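Local coordinates for protein alcohol dehydrogenase (Escherichia coli, PDB 5VM2) that probably oxidises alcohol groups with NAD or NADP as acceptor, as zinc-containing medium-chain dehydrogenases do, although its own substrate is not known, at residues 33-37 and 145-149; 151-155 and 297-301; 157-162 and 187-191. All coordinates share one frame; numbering follows the deposited sequence.

All three contacts are made by successive turns of one long helix, 145-163, which runs from the GroES-like domain toward the Rossmann-type domain. Interaction 1 sets its first turns against strand 28-37 of the mixed sheet. Interaction 2, about 13 Å away centre to centre, packs the middle of the helix on helix 297-305. Interaction 3, about 10 Å from interaction 2 and about 21 Å from interaction 1 between centres, joins the last turns to helix 179-190. Along the chain interaction 1 closes before the others open, and interaction 3 is nested inside interaction 2; these two touch, M158 and M162 packing on V299 and T300. The helix thus spans the domain junction and carries one magnesium ligand, E152.

Interaction 1 (33-37 and 145-149); sequences VEYVG and TMEGT
Y35 lays one face of its ring against M146, while its neighbour E34 takes a hydrogen bond from T145, so that two consecutive residues of strand 28-37, in the mixed sheet of the GroES-like domain, seat the start of helix 145-163 on that sheet. Both can face the helix because E34 and Y35 lie together opposite A68 in a classic beta bulge.

M146 CB stands 3.8 Å from the centroid of the Y35 ring and only 5° off its normal, a CH-pi contact over the ring centre. With M146 CG pointing away from its backbone N, the methionine chain runs on past the ring, and SD adds an oblique Met-aromatic contact at 5.0 Å from the same centroid. T145 OG1 comes to the ring from another direction, at the edge and in its plane, 3.4 Å from Y35 CD2.

The same hydroxyl donates to E34 OE1 over 2.7 Å, meeting the carboxylate from above, 52° out of its plane. At chi1 48° OG1 of T145 sits between the backbone N and the carbonyl carbon, and this carries it to both E34 and Y35. The other carboxylate oxygen, E34 OE2, is hydrogen-bonded to T70 OG1.

One turn on, T149 OG1 joins T149 N in donating to T145 O (2.8 Å from OG1) and lies 3.2 Å from Y35 CB, while T149 CG2 packs 3.2 Å from G37 N. The chemistry implies a mixed seam: the two threonine hydroxyls are spent on defined acceptors, E34 is held through both oxygens, and the aromatic face receives the apolar M146.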
ATOM      1  N   VAL A  33      -1.608 -18.089  -6.724  1.00 45.22           N
ATOM      2  CA  VAL A  33      -2.169 -16.895  -6.101  1.00 40.04           C
ATOM      3  C   VAL A  33      -3.519 -17.226  -5.485  1.00 39.53           C
ATOM      4  O   VAL A  33      -4.356 -17.898  -6.102  1.00 38.24           O
ATOM      5  CB  VAL A  33      -2.300 -15.754  -7.119  1.00 38.59           C
ATOM      6  CG1 VAL A  33      -2.525 -14.435  -6.402  1.00 36.99           C
ATOM      7  CG2 VAL A  33      -1.067 -15.674  -7.992  1.00 41.92           C
ATOM      8  N   GLU A  34      -3.739 -16.747  -4.264  1.00 39.92           N
ATOM      9  CA  GLU A  34      -4.991 -16.950  -3.547  1.00 41.64           C
ATOM     10  C   GLU A  34      -5.762 -15.665  -3.319  1.00 41.02           C
ATOM     11  O   GLU A  34      -6.994 -15.674  -3.377  1.00 41.23           O
ATOM     12  CB  GLU A  34      -4.721 -17.619  -2.196  1.00 45.28           C
ATOM     13  CG  GLU A  34      -3.869 -18.868  -2.290  1.00 49.23           C
ATOM     14  CD  GLU A  34      -3.817 -19.624  -0.984  1.00 51.64           C
ATOM     15  OE1 GLU A  34      -4.637 -19.318  -0.093  1.00 53.85           O
ATOM     16  OE2 GLU A  34      -2.961 -20.522  -0.848  1.00 53.39           O
ATOM     17  N   TYR A  35      -5.070 -14.556  -3.055  1.00 39.22           N
ATOM     18  CA  TYR A  35      -5.726 -13.273  -2.861  1.00 39.05           C
ATOM     19  C   TYR A  35      -4.909 -12.187  -3.543  1.00 38.15           C
ATOM     20  O   TYR A  35      -3.679 -12.266  -3.619  1.00 37.38           O
ATOM     21  CB  TYR A  35      -5.911 -12.945  -1.370  1.00 40.63           C
ATOM     22  CG  TYR A  35      -6.963 -13.791  -0.695  1.00 44.59           C
ATOM     23  CD1 TYR A  35      -8.299 -13.404  -0.692  1.00 47.77           C
ATOM     24  CD2 TYR A  35      -6.627 -14.987  -0.073  1.00 46.82           C
ATOM     25  CE1 TYR A  35      -9.268 -14.180  -0.079  1.00 51.70           C
ATOM     26  CE2 TYR A  35      -7.590 -15.771   0.540  1.00 50.27           C
ATOM     27  CZ  TYR A  35      -8.906 -15.364   0.533  1.00 52.72           C
ATOM     28  OH  TYR A  35      -9.867 -16.139   1.142  1.00 56.33           O
ATOM     29  N   VAL A  36      -5.610 -11.182  -4.057  1.00 36.50           N
ATOM     30  CA  VAL A  36      -4.988 -10.007  -4.654  1.00 36.45           C
ATOM     31  C   VAL A  36      -5.710  -8.784  -4.114  1.00 35.44           C
ATOM     32  O   VAL A  36      -6.935  -8.681  -4.237  1.00 35.82           O
ATOM     33  CB  VAL A  36      -5.039 -10.031  -6.191  1.00 37.07           C
ATOM     34  CG1 VAL A  36      -4.547  -8.702  -6.752  1.00 37.11           C
ATOM     35  CG2 VAL A  36      -4.206 -11.181  -6.737  1.00 35.34           C
ATOM     36  N   GLY A  37      -4.958  -7.867  -3.505  1.00 35.28           N
ATOM     37  CA  GLY A  37      -5.558  -6.659  -2.987  1.00 35.32           C
ATOM     38  C   GLY A  37      -5.893  -5.674  -4.088  1.00 36.18           C
ATOM     39  O   GLY A  37      -5.328  -5.704  -5.177  1.00 36.67           O
ATOM     40  N   THR A 145      -3.548 -16.196   3.936  1.00 40.47           N
ATOM     41  CA  THR A 145      -3.046 -15.572   2.719  1.00 42.44           C
ATOM     42  C   THR A 145      -3.747 -14.258   2.402  1.00 41.77           C
ATOM     43  O   THR A 145      -3.188 -13.441   1.663  1.00 41.83           O
ATOM     44  CB  THR A 145      -3.167 -16.539   1.541  1.00 44.42           C
ATOM     45  OG1 THR A 145      -4.480 -17.107   1.521  1.00 47.75           O
ATOM     46  CG2 THR A 145      -2.137 -17.653   1.668  1.00 44.04           C
ATOM     47  N   MET A 146      -4.949 -14.028   2.938  1.00 42.30           N
ATOM     48  CA  MET A 146      -5.552 -12.707   2.782  1.00 42.11           C
ATOM     49  C   MET A 146      -4.820 -11.669   3.621  1.00 39.69           C
ATOM     50  O   MET A 146      -4.615 -10.537   3.170  1.00 38.52           O
ATOM     51  CB  MET A 146      -7.032 -12.730   3.152  1.00 44.65           C
ATOM     52  CG  MET A 146      -7.714 -11.413   2.831  1.00 45.61           C
ATOM     53  SD  MET A 146      -9.407 -11.313   3.404  1.00 50.50           S
ATOM     54  CE  MET A 146      -9.156 -11.210   5.177  1.00 52.16           C
ATOM     55  N   GLU A 147      -4.435 -12.027   4.850  1.00 38.78           N
ATOM     56  CA  GLU A 147      -3.594 -11.133   5.641  1.00 37.20           C
ATOM     57  C   GLU A 147      -2.235 -10.939   4.981  1.00 36.50           C
ATOM     58  O   GLU A 147      -1.701  -9.825   4.962  1.00 35.43           O
ATOM     59  CB  GLU A 147      -3.420 -11.680   7.057  1.00 39.87           C
ATOM     60  CG  GLU A 147      -4.656 -11.579   7.940  1.00 41.63           C
ATOM     61  CD  GLU A 147      -4.460 -12.252   9.290  1.00 45.37           C
ATOM     62  OE1 GLU A 147      -4.368 -11.540  10.315  1.00 45.41           O
ATOM     63  OE2 GLU A 147      -4.398 -13.497   9.326  1.00 48.23           O
ATOM     64  N   GLY A 148      -1.659 -12.016   4.439  1.00 37.87           N
ATOM     65  CA  GLY A 148      -0.393 -11.887   3.734  1.00 35.26           C
ATOM     66  C   GLY A 148      -0.474 -10.921   2.569  1.00 34.13           C
ATOM     67  O   GLY A 148       0.484 -10.203   2.273  1.00 32.76           O
ATOM     68  N   THR A 149      -1.622 -10.891   1.893  1.00 35.08           N
ATOM     69  CA  THR A 149      -1.825  -9.935   0.813  1.00 35.21           C
ATOM     70  C   THR A 149      -1.777  -8.503   1.331  1.00 35.34           C
ATOM     71  O   THR A 149      -1.208  -7.616   0.682  1.00 34.72           O
ATOM     72  CB  THR A 149      -3.163 -10.216   0.129  1.00 38.39           C
ATOM     73  OG1 THR A 149      -3.156 -11.550  -0.391  1.00 40.37           O
ATOM     74  CG2 THR A 149      -3.408  -9.235  -1.000  1.00 37.07           C
TER

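Interaction 2 (151-155 and 297-301); sequences VEPAA and YPVTI. With MG (magnesium ion), chain C.
This is a buried, almost wholly apolar helix-helix contact at the junction of the GroES-like and Rossmann-type domains of a medium-chain dehydrogenase, beside the magnesium site. Helix 145-163 and helix 297-305 cross steeply, their short segments at 108° and 9.4 Å apart.

V151 carries much of the contact. Its CG1 rests over one face of the Y297 ring, 3.8 Å from the centroid and 11° off the normal, a CH-pi contact. With CG1 anti to its backbone N and lying over the ring, V151 points its other methyl, CG2, at I301 CG1 (3.8 Å). A155 CB approaches the same ring obliquely, 3.9 Å from Y297 CE1. T300 inserts its CG2 methyl against A154 CB at 3.6 Å, while its hydroxyl is hydrogen-bonded to R296 O one turn back.

E152 joins this packing to the metal. Its CB and CG both lie close to Y297 OH, and the chain then bends at chi2 (-86°) to turn the carboxylate to the ion, which H65 and E66 also bind. Y293 OH holds the other oxygen, OE2, by a hydrogen bond. E152 OE1 is 2.0 Å from the magnesium ion, and a water oxygen lies 1.9 Å from the same ion.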
ATOM      1  N   VAL A 151      -0.108  -7.297   3.748  1.00 27.68           N
ATOM      2  CA  VAL A 151       1.192  -6.836   4.224  1.00 26.50           C
ATOM      3  C   VAL A 151       1.708  -5.701   3.347  1.00 27.31           C
ATOM      4  O   VAL A 151       2.338  -4.755   3.838  1.00 26.41           O
ATOM      5  CB  VAL A 151       2.190  -8.006   4.282  1.00 27.71           C
ATOM      6  CG1 VAL A 151       3.622  -7.481   4.444  1.00 24.84           C
ATOM      7  CG2 VAL A 151       1.823  -8.963   5.415  1.00 30.43           C
ATOM      8  N   GLU A 152       1.425  -5.759   2.041  1.00 28.22           N
ATOM      9  CA  GLU A 152       1.956  -4.743   1.132  1.00 30.05           C
ATOM     10  C   GLU A 152       1.487  -3.335   1.482  1.00 29.17           C
ATOM     11  O   GLU A 152       2.342  -2.454   1.685  1.00 29.25           O
ATOM     12  CB  GLU A 152       1.630  -5.129  -0.317  1.00 32.02           C
ATOM     13  CG  GLU A 152       2.517  -4.458  -1.356  1.00 34.91           C
ATOM     14  CD  GLU A 152       2.012  -3.088  -1.775  1.00 39.41           C
ATOM     15  OE1 GLU A 152       0.919  -2.686  -1.318  1.00 43.07           O
ATOM     16  OE2 GLU A 152       2.707  -2.415  -2.567  1.00 39.89           O
ATOM     17  N   PRO A 153       0.183  -3.038   1.564  1.00 25.60           N
ATOM     18  CA  PRO A 153      -0.197  -1.683   1.985  1.00 24.16           C
ATOM     19  C   PRO A 153       0.185  -1.385   3.424  1.00 27.19           C
ATOM     20  O   PRO A 153       0.508  -0.234   3.741  1.00 28.27           O
ATOM     21  CB  PRO A 153      -1.720  -1.654   1.782  1.00 23.37           C
ATOM     22  CG  PRO A 153      -2.140  -3.095   1.852  1.00 25.29           C
ATOM     23  CD  PRO A 153      -1.003  -3.853   1.228  1.00 27.34           C
ATOM     24  N   ALA A 154       0.171  -2.388   4.307  1.00 26.64           N
ATOM     25  CA  ALA A 154       0.655  -2.162   5.665  1.00 27.38           C
ATOM     26  C   ALA A 154       2.128  -1.769   5.659  1.00 27.05           C
ATOM     27  O   ALA A 154       2.557  -0.920   6.450  1.00 28.50           O
ATOM     28  CB  ALA A 154       0.432  -3.409   6.520  1.00 27.23           C
ATOM     29  N   ALA A 155       2.912  -2.372   4.765  1.00 26.17           N
ATOM     30  CA  ALA A 155       4.318  -2.008   4.636  1.00 24.66           C
ATOM     31  C   ALA A 155       4.488  -0.564   4.187  1.00 27.14           C
ATOM     32  O   ALA A 155       5.463   0.095   4.571  1.00 30.14           O
ATOM     33  CB  ALA A 155       5.014  -2.954   3.655  1.00 23.73           C
ATOM     34  N   TYR A 297       9.126  -5.595   5.043  1.00 30.19           N
ATOM     35  CA  TYR A 297       8.224  -6.744   5.062  1.00 30.15           C
ATOM     36  C   TYR A 297       8.360  -7.558   6.340  1.00 28.25           C
ATOM     37  O   TYR A 297       7.327  -7.853   6.965  1.00 27.36           O
ATOM     38  CB  TYR A 297       8.431  -7.603   3.806  1.00 32.09           C
ATOM     39  CG  TYR A 297       7.334  -7.407   2.773  1.00 33.09           C
ATOM     40  CD1 TYR A 297       7.021  -6.136   2.307  1.00 31.98           C
ATOM     41  CD2 TYR A 297       6.608  -8.484   2.277  1.00 34.39           C
ATOM     42  CE1 TYR A 297       6.018  -5.935   1.372  1.00 33.06           C
ATOM     43  CE2 TYR A 297       5.599  -8.295   1.333  1.00 35.19           C
ATOM     44  CZ  TYR A 297       5.310  -7.016   0.887  1.00 35.26           C
ATOM     45  OH  TYR A 297       4.314  -6.814  -0.045  1.00 35.86           O
ATOM     46  N   PRO A 298       9.558  -7.938   6.798  1.00 30.58           N
ATOM     47  CA  PRO A 298       9.619  -8.762   8.020  1.00 32.21           C
ATOM     48  C   PRO A 298       8.998  -8.091   9.233  1.00 31.36           C
ATOM     49  O   PRO A 298       8.191  -8.718   9.932  1.00 30.77           O
ATOM     50  CB  PRO A 298      11.123  -9.005   8.192  1.00 35.02           C
ATOM     51  CG  PRO A 298      11.666  -8.929   6.797  1.00 34.74           C
ATOM     52  CD  PRO A 298      10.886  -7.814   6.166  1.00 30.96           C
ATOM     53  N   VAL A 299       9.330  -6.823   9.495  1.00 31.78           N
ATOM     54  CA  VAL A 299       8.790  -6.159  10.678  1.00 32.74           C
ATOM     55  C   VAL A 299       7.282  -5.964  10.558  1.00 30.95           C
ATOM     56  O   VAL A 299       6.568  -5.961  11.570  1.00 29.72           O
ATOM     57  CB  VAL A 299       9.522  -4.824  10.930  1.00 33.62           C
ATOM     58  CG1 VAL A 299       9.177  -3.799   9.859  1.00 33.85           C
ATOM     59  CG2 VAL A 299       9.178  -4.286  12.315  1.00 33.70           C
ATOM     60  N   THR A 300       6.768  -5.814   9.334  1.00 26.56           N
ATOM     61  CA  THR A 300       5.329  -5.651   9.152  1.00 25.84           C
ATOM     62  C   THR A 300       4.610  -6.977   9.353  1.00 27.10           C
ATOM     63  O   THR A 300       3.575  -7.041  10.028  1.00 28.70           O
ATOM     64  CB  THR A 300       5.036  -5.079   7.764  1.00 25.56           C
ATOM     65  OG1 THR A 300       5.759  -3.852   7.589  1.00 27.78           O
ATOM     66  CG2 THR A 300       3.545  -4.827   7.587  1.00 25.25           C
ATOM     67  N   ILE A 301       5.158  -8.051   8.780  1.00 29.39           N
ATOM     68  CA  ILE A 301       4.620  -9.388   9.031  1.00 30.12           C
ATOM     69  C   ILE A 301       4.620  -9.683  10.529  1.00 31.12           C
ATOM     70  O   ILE A 301       3.637 -10.198  11.076  1.00 33.04           O
ATOM     71  CB  ILE A 301       5.422 -10.439   8.243  1.00 28.92           C
ATOM     72  CG1 ILE A 301       5.180 -10.275   6.740  1.00 29.10           C
ATOM     73  CG2 ILE A 301       5.053 -11.842   8.688  1.00 31.39           C
ATOM     74  CD1 ILE A 301       6.167 -11.043   5.876  1.00 29.93           C
TER
HETATM   75 MG    MG C 401      -0.349  -1.602  -2.466  1.00 32.04          MG
HETATM   76  O   HOH W   1      -0.364   0.178  -1.776  1.00 34.26           O

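Interaction 3 (157-162 and 187-191); sequences GMHAAM and ACKCL
M158 and A187 bring helix 145-163 and helix 179-190 close together on the Rossmann-fold side of the molecule, where the second helix follows the GxGxxG-type turn after strand 171-175, consistent with a nucleotide-binding fold. The CA atoms of M158 and A187 lie 4.9 Å apart, an approach made possible by the glycine and alanines at G157, A161 and A187.

M158 CB touches T300 OG1 and its CG meets V299 CG1, both residues of helix 297-305. CG is directed away from the backbone N (chi1 -169°), and bends at chi2 (68°) and chi3 (43°) then fold the tip back toward A187. SD reaches L191 CD1 at 4.0 Å, and the terminal CE closes on A187 CB at 3.7 Å.

A187 itself is wedged against the facing helix: its CB lies 3.3 Å from G157 O, and it meets A161 CB at 3.7 Å, a methyl-to-methyl contact. A161 extends the seam with its CB beside C188 SG, a looser contact. F242 of strand 238-243 touches both C188 and A160.

L191, the first residue after helix 179-190 to leave helical phi/psi, closes the end of the interface. Its branches divide the work, CD1 facing the sulfur of M158 and CD2 turning to the last turns of helix 145-163. M162 crosses L191 at about a right angle, SD to CD2, and the same L191 CD2 methyl rests 3.5 Å from A161 O.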
ATOM      1  N   GLY A 157       2.518   1.963   5.066  1.00 26.97           N
ATOM      2  CA  GLY A 157       2.376   2.771   6.266  1.00 25.47           C
ATOM      3  C   GLY A 157       3.525   2.570   7.233  1.00 26.22           C
ATOM      4  O   GLY A 157       3.953   3.509   7.909  1.00 26.90           O
ATOM      5  N   MET A 158       4.044   1.343   7.311  1.00 25.06           N
ATOM      6  CA  MET A 158       5.181   1.077   8.186  1.00 26.71           C
ATOM      7  C   MET A 158       6.408   1.869   7.750  1.00 26.43           C
ATOM      8  O   MET A 158       7.119   2.438   8.586  1.00 26.00           O
ATOM      9  CB  MET A 158       5.487  -0.420   8.208  1.00 30.10           C
ATOM     10  CG  MET A 158       6.488  -0.835   9.285  1.00 34.36           C
ATOM     11  SD  MET A 158       5.854  -0.674  10.975  1.00 40.82           S
ATOM     12  CE  MET A 158       4.211  -1.336  10.769  1.00 41.45           C
ATOM     13  N   HIS A 159       6.661   1.922   6.440  1.00 24.53           N
ATOM     14  CA  HIS A 159       7.800   2.665   5.914  1.00 24.09           C
ATOM     15  C   HIS A 159       7.664   4.157   6.200  1.00 24.06           C
ATOM     16  O   HIS A 159       8.643   4.823   6.554  1.00 23.65           O
ATOM     17  CB  HIS A 159       7.915   2.388   4.409  1.00 26.04           C
ATOM     18  CG  HIS A 159       9.096   3.027   3.750  1.00 25.16           C
ATOM     19  ND1 HIS A 159      10.393   2.631   3.996  1.00 28.00           N
ATOM     20  CD2 HIS A 159       9.171   4.014   2.826  1.00 27.14           C
ATOM     21  CE1 HIS A 159      11.218   3.364   3.269  1.00 28.30           C
ATOM     22  NE2 HIS A 159      10.501   4.211   2.549  1.00 26.03           N
ATOM     23  N   ALA A 160       6.448   4.695   6.073  1.00 24.92           N
ATOM     24  CA  ALA A 160       6.226   6.106   6.379  1.00 26.43           C
ATOM     25  C   ALA A 160       6.541   6.407   7.840  1.00 27.43           C
ATOM     26  O   ALA A 160       7.287   7.347   8.150  1.00 28.37           O
ATOM     27  CB  ALA A 160       4.782   6.490   6.047  1.00 25.95           C
ATOM     28  N   ALA A 161       5.990   5.607   8.757  1.00 23.76           N
ATOM     29  CA  ALA A 161       6.223   5.845  10.178  1.00 25.02           C
ATOM     30  C   ALA A 161       7.698   5.703  10.532  1.00 28.51           C
ATOM     31  O   ALA A 161       8.227   6.474  11.345  1.00 29.57           O
ATOM     32  CB  ALA A 161       5.378   4.886  11.023  1.00 22.71           C
ATOM     33  N   MET A 162       8.376   4.719   9.940  1.00 30.04           N
ATOM     34  CA  MET A 162       9.795   4.519  10.223  1.00 31.88           C
ATOM     35  C   MET A 162      10.623   5.669   9.666  1.00 30.57           C
ATOM     36  O   MET A 162      11.518   6.186  10.344  1.00 28.88           O
ATOM     37  CB  MET A 162      10.268   3.188   9.639  1.00 34.58           C
ATOM     38  CG  MET A 162       9.668   1.966  10.302  1.00 37.66           C
ATOM     39  SD  MET A 162      10.686   1.427  11.672  1.00 44.10           S
ATOM     40  CE  MET A 162      10.164  -0.277  11.821  1.00 44.74           C
ATOM     41  N   ALA A 187       0.824   1.709  12.038  1.00 26.21           N
ATOM     42  CA  ALA A 187       2.282   1.762  12.106  1.00 26.39           C
ATOM     43  C   ALA A 187       2.743   2.741  13.180  1.00 27.65           C
ATOM     44  O   ALA A 187       3.650   2.432  13.961  1.00 26.62           O
ATOM     45  CB  ALA A 187       2.867   2.134  10.745  1.00 23.34           C
ATOM     46  N   CYS A 188       2.116   3.922  13.250  1.00 28.48           N
ATOM     47  CA  CYS A 188       2.470   4.879  14.296  1.00 28.89           C
ATOM     48  C   CYS A 188       2.246   4.287  15.682  1.00 29.59           C
ATOM     49  O   CYS A 188       3.047   4.512  16.596  1.00 29.05           O
ATOM     50  CB  CYS A 188       1.673   6.171  14.128  1.00 27.65           C
ATOM     51  SG  CYS A 188       2.147   7.137  12.675  1.00 27.74           S
ATOM     52  N   LYS A 189       1.165   3.520  15.853  1.00 29.98           N
ATOM     53  CA  LYS A 189       0.930   2.860  17.135  1.00 29.24           C
ATOM     54  C   LYS A 189       2.031   1.856  17.448  1.00 27.83           C
ATOM     55  O   LYS A 189       2.513   1.781  18.587  1.00 28.28           O
ATOM     56  CB  LYS A 189      -0.426   2.152  17.124  1.00 33.49           C
ATOM     57  CG  LYS A 189      -1.621   3.079  17.026  1.00 40.23           C
ATOM     58  CD  LYS A 189      -2.730   2.634  17.971  1.00 48.23           C
ATOM     59  CE  LYS A 189      -3.354   1.322  17.516  1.00 51.61           C
ATOM     60  NZ  LYS A 189      -3.715   0.435  18.661  1.00 55.94           N
ATOM     61  N   CYS A 190       2.447   1.072  16.452  1.00 26.79           N
ATOM     62  CA  CYS A 190       3.486   0.074  16.678  1.00 27.63           C
ATOM     63  C   CYS A 190       4.813   0.720  17.048  1.00 26.98           C
ATOM     64  O   CYS A 190       5.622   0.106  17.747  1.00 29.44           O
ATOM     65  CB  CYS A 190       3.652  -0.799  15.437  1.00 30.72           C
ATOM     66  SG  CYS A 190       2.252  -1.903  15.155  1.00 35.31           S
ATOM     67  N   LEU A 191       5.053   1.947  16.595  1.00 28.36           N
ATOM     68  CA  LEU A 191       6.266   2.678  16.940  1.00 28.95           C
ATOM     69  C   LEU A 191       6.123   3.477  18.231  1.00 26.07           C
ATOM     70  O   LEU A 191       7.030   4.240  18.580  1.00 29.07           O
ATOM     71  CB  LEU A 191       6.674   3.600  15.786  1.00 30.16           C
ATOM     72  CG  LEU A 191       7.606   2.962  14.751  1.00 31.52           C
ATOM     73  CD1 LEU A 191       6.854   1.964  13.879  1.00 30.74           C
ATOM     74  CD2 LEU A 191       8.259   4.029  13.896  1.00 35.33           C
TER